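Local coordinates for protein type II secretion ATPase XpsE (Xanthomonas campestris, PDB 2D28) that belongs to the ATPases of bacterial type II secretion, this fragment being the N-terminal domain of such a protein, at residues 93-98 and 135-140. The protein carries 1 engineered substitution. Residues are numbered along the deposited sequence; the frame is centred on the assembly and turned at random.
Sequences QFHLCP and GLRSEI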
loop_
_atom_site.group_PDB
_atom_site.type_symbol
_atom_site.label_atom_id
_atom_site.label_comp_id
_atom_site.label_asym_id
_atom_site.label_seq_id
_atom_site.Cartn_x
_atom_site.Cartn_y
_atom_site.Cartn_z
ATOM N N GLN A 93 7.457 -0.580 -8.629
ATOM C CA GLN A 93 7.154 0.826 -8.610
ATOM C C GLN A 93 5.993 1.159 -7.689
ATOM O O GLN A 93 6.004 2.204 -7.021
ATOM C CB GLN A 93 6.748 1.313 -10.037
ATOM C CG GLN A 93 6.368 2.711 -10.048
ATOM C CD GLN A 93 5.614 3.163 -11.313
ATOM O OE1 GLN A 93 5.611 2.467 -12.328
ATOM N NE2 GLN A 93 4.998 4.322 -11.244
ATOM N N PHE A 94 4.950 0.334 -7.711
ATOM C CA PHE A 94 3.733 0.686 -6.928
ATOM C C PHE A 94 3.730 0.078 -5.507
ATOM O O PHE A 94 2.807 0.412 -4.661
ATOM C CB PHE A 94 2.502 0.300 -7.745
ATOM C CG PHE A 94 2.251 1.258 -8.902
ATOM C CD1 PHE A 94 1.675 2.539 -8.671
ATOM C CD2 PHE A 94 2.681 0.941 -10.157
ATOM C CE1 PHE A 94 1.491 3.415 -9.746
ATOM C CE2 PHE A 94 2.540 1.866 -11.230
ATOM C CZ PHE A 94 1.924 3.085 -11.005
ATOM N N HIS A 95 4.693 -0.829 -5.266
ATOM C CA HIS A 95 4.869 -1.555 -3.987
ATOM C C HIS A 95 3.605 -2.300 -3.663
ATOM O O HIS A 95 2.916 -2.022 -2.664
ATOM C CB HIS A 95 5.212 -0.613 -2.823
ATOM C CG HIS A 95 6.396 0.265 -3.085
ATOM N ND1 HIS A 95 7.699 -0.156 -2.899
ATOM C CD2 HIS A 95 6.469 1.478 -3.689
ATOM C CE1 HIS A 95 8.523 0.817 -3.298
ATOM N NE2 HIS A 95 7.796 1.816 -3.770
ATOM N N LEU A 96 3.208 -3.213 -4.542
ATOM C CA LEU A 96 2.038 -4.035 -4.253
ATOM C C LEU A 96 2.332 -5.385 -4.958
ATOM O O LEU A 96 3.235 -5.472 -5.803
ATOM C CB LEU A 96 0.805 -3.396 -4.838
ATOM C CG LEU A 96 0.813 -2.835 -6.246
ATOM C CD1 LEU A 96 0.601 -3.924 -7.272
ATOM C CD2 LEU A 96 -0.315 -1.813 -6.440
ATOM N N CYS A 97 1.635 -6.417 -4.572
ATOM C CA CYS A 97 1.986 -7.794 -4.936
ATOM C C CYS A 97 0.795 -8.755 -4.855
ATOM O O CYS A 97 0.181 -8.858 -3.814
ATOM C CB CYS A 97 3.096 -8.304 -4.006
ATOM S SG CYS A 97 3.826 -9.864 -4.692
ATOM N N PRO A 98 0.421 -9.429 -5.937
ATOM C CA PRO A 98 -0.606 -10.434 -5.837
ATOM C C PRO A 98 -0.095 -11.589 -4.950
ATOM O O PRO A 98 1.055 -12.082 -5.154
ATOM C CB PRO A 98 -0.789 -10.877 -7.278
ATOM C CG PRO A 98 -0.274 -9.749 -8.052
ATOM C CD PRO A 98 0.943 -9.314 -7.312
ATOM N N GLY A 135 0.021 -3.961 3.769
ATOM C CA GLY A 135 1.313 -4.460 4.242
ATOM C C GLY A 135 2.341 -3.342 4.316
ATOM O O GLY A 135 2.237 -2.271 3.689
ATOM N N LEU A 136 3.313 -3.550 5.194
ATOM C CA LEU A 136 4.394 -2.631 5.385
ATOM C C LEU A 136 5.224 -2.683 4.035
ATOM O O LEU A 136 5.405 -3.751 3.379
ATOM C CB LEU A 136 5.278 -3.004 6.600
ATOM C CG LEU A 136 4.884 -2.472 7.998
ATOM C CD1 LEU A 136 3.605 -3.137 8.499
ATOM C CD2 LEU A 136 6.077 -2.797 8.942
ATOM N N ARG A 137 5.541 -1.492 3.593
ATOM C CA ARG A 137 6.169 -1.259 2.321
ATOM C C ARG A 137 7.353 -2.208 2.084
ATOM O O ARG A 137 7.468 -2.826 1.021
ATOM C CB ARG A 137 6.624 0.192 2.228
ATOM C CG ARG A 137 7.065 0.641 0.766
ATOM C CD ARG A 137 7.473 2.134 0.678
ATOM N NE ARG A 137 6.379 2.895 1.271
ATOM C CZ ARG A 137 5.245 3.172 0.655
ATOM N NH1 ARG A 137 4.288 3.704 1.361
ATOM N NH2 ARG A 137 5.089 2.951 -0.661
ATOM N N SER A 138 8.261 -2.293 3.046
ATOM C CA SER A 138 9.492 -3.036 2.812
ATOM C C SER A 138 9.219 -4.499 2.840
ATOM O O SER A 138 9.986 -5.311 2.255
ATOM C CB SER A 138 10.515 -2.687 3.915
ATOM O OG SER A 138 10.871 -1.324 3.682
ATOM N N GLU A 139 8.191 -4.914 3.594
ATOM C CA GLU A 139 7.811 -6.322 3.610
ATOM C C GLU A 139 7.275 -6.784 2.255
ATOM O O GLU A 139 7.536 -7.907 1.820
ATOM C CB GLU A 139 6.786 -6.608 4.712
ATOM C CG GLU A 139 7.396 -6.399 6.089
ATOM C CD GLU A 139 6.425 -6.657 7.240
ATOM O OE1 GLU A 139 5.396 -7.281 7.036
ATOM O OE2 GLU A 139 6.775 -6.220 8.335
ATOM N N ILE A 140 6.457 -5.946 1.638
ATOM C CA ILE A 140 5.976 -6.170 0.269
ATOM C C ILE A 140 7.167 -6.209 -0.700
ATOM O O ILE A 140 7.256 -7.117 -1.544
ATOM C CB ILE A 140 4.972 -5.067 -0.139
ATOM C CG1 ILE A 140 3.731 -5.168 0.722
ATOM C CG2 ILE A 140 4.622 -5.176 -1.624
ATOM C CD1 ILE A 140 2.720 -4.105 0.505
#
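His95 has CG beside the backbone N and anti to the carbonyl carbon, with its ring turned roughly crosswise at chi2; Arg137 starts with CG anti to its own N (chi1 -168°), extends through CD, then bends at chi3 (-52°); Ile140 has CG2 anti to its backbone N. The bend in Arg137 swings the guanidinium off to the CD2 side of the ring, while CG and CD remain over one face. Arg137 CG is 4.1 Å from the centroid of the His95 ring, over the face, a CH-pi contact. Beyond the bend, His95 CD2 meets the edge of the guanidinium, 3.6 Å from Arg137 NH2, with the two planes 79° apart, so the groups do not stack face to face. One turn further along helix 137-147, Ile140 directs CG2 at the backbone where helix 88-94 gives way to strand 96-102. CG2 lies 3.7 Å from His95 C and 4.2 Å from Cys97 CB, and CD1 comes 3.8 Å from His95 O. His95, the first residue to leave helical geometry, has positive phi, and its carbonyl lies against Ile140 CG2 and CD1. The contact thus joins the start of the C-terminal helix to an outer strand of the three-stranded sheet in the MshEN region. With His95 NE2 4.3 Å from Arg137 NH2, the arginine charge would tend to disfavour protonation of the imidazole, whereas Asp141 may offset this. The polar ends have partners outside both segments: His95 ND1 hydrogen-bonds Asp141 OD1, and Arg137 NH1 forms a salt bridge with Asp112 OD1. Since the contacts across are carbon-led, cohesion between the segments is mainly van der Waals and CH-pi.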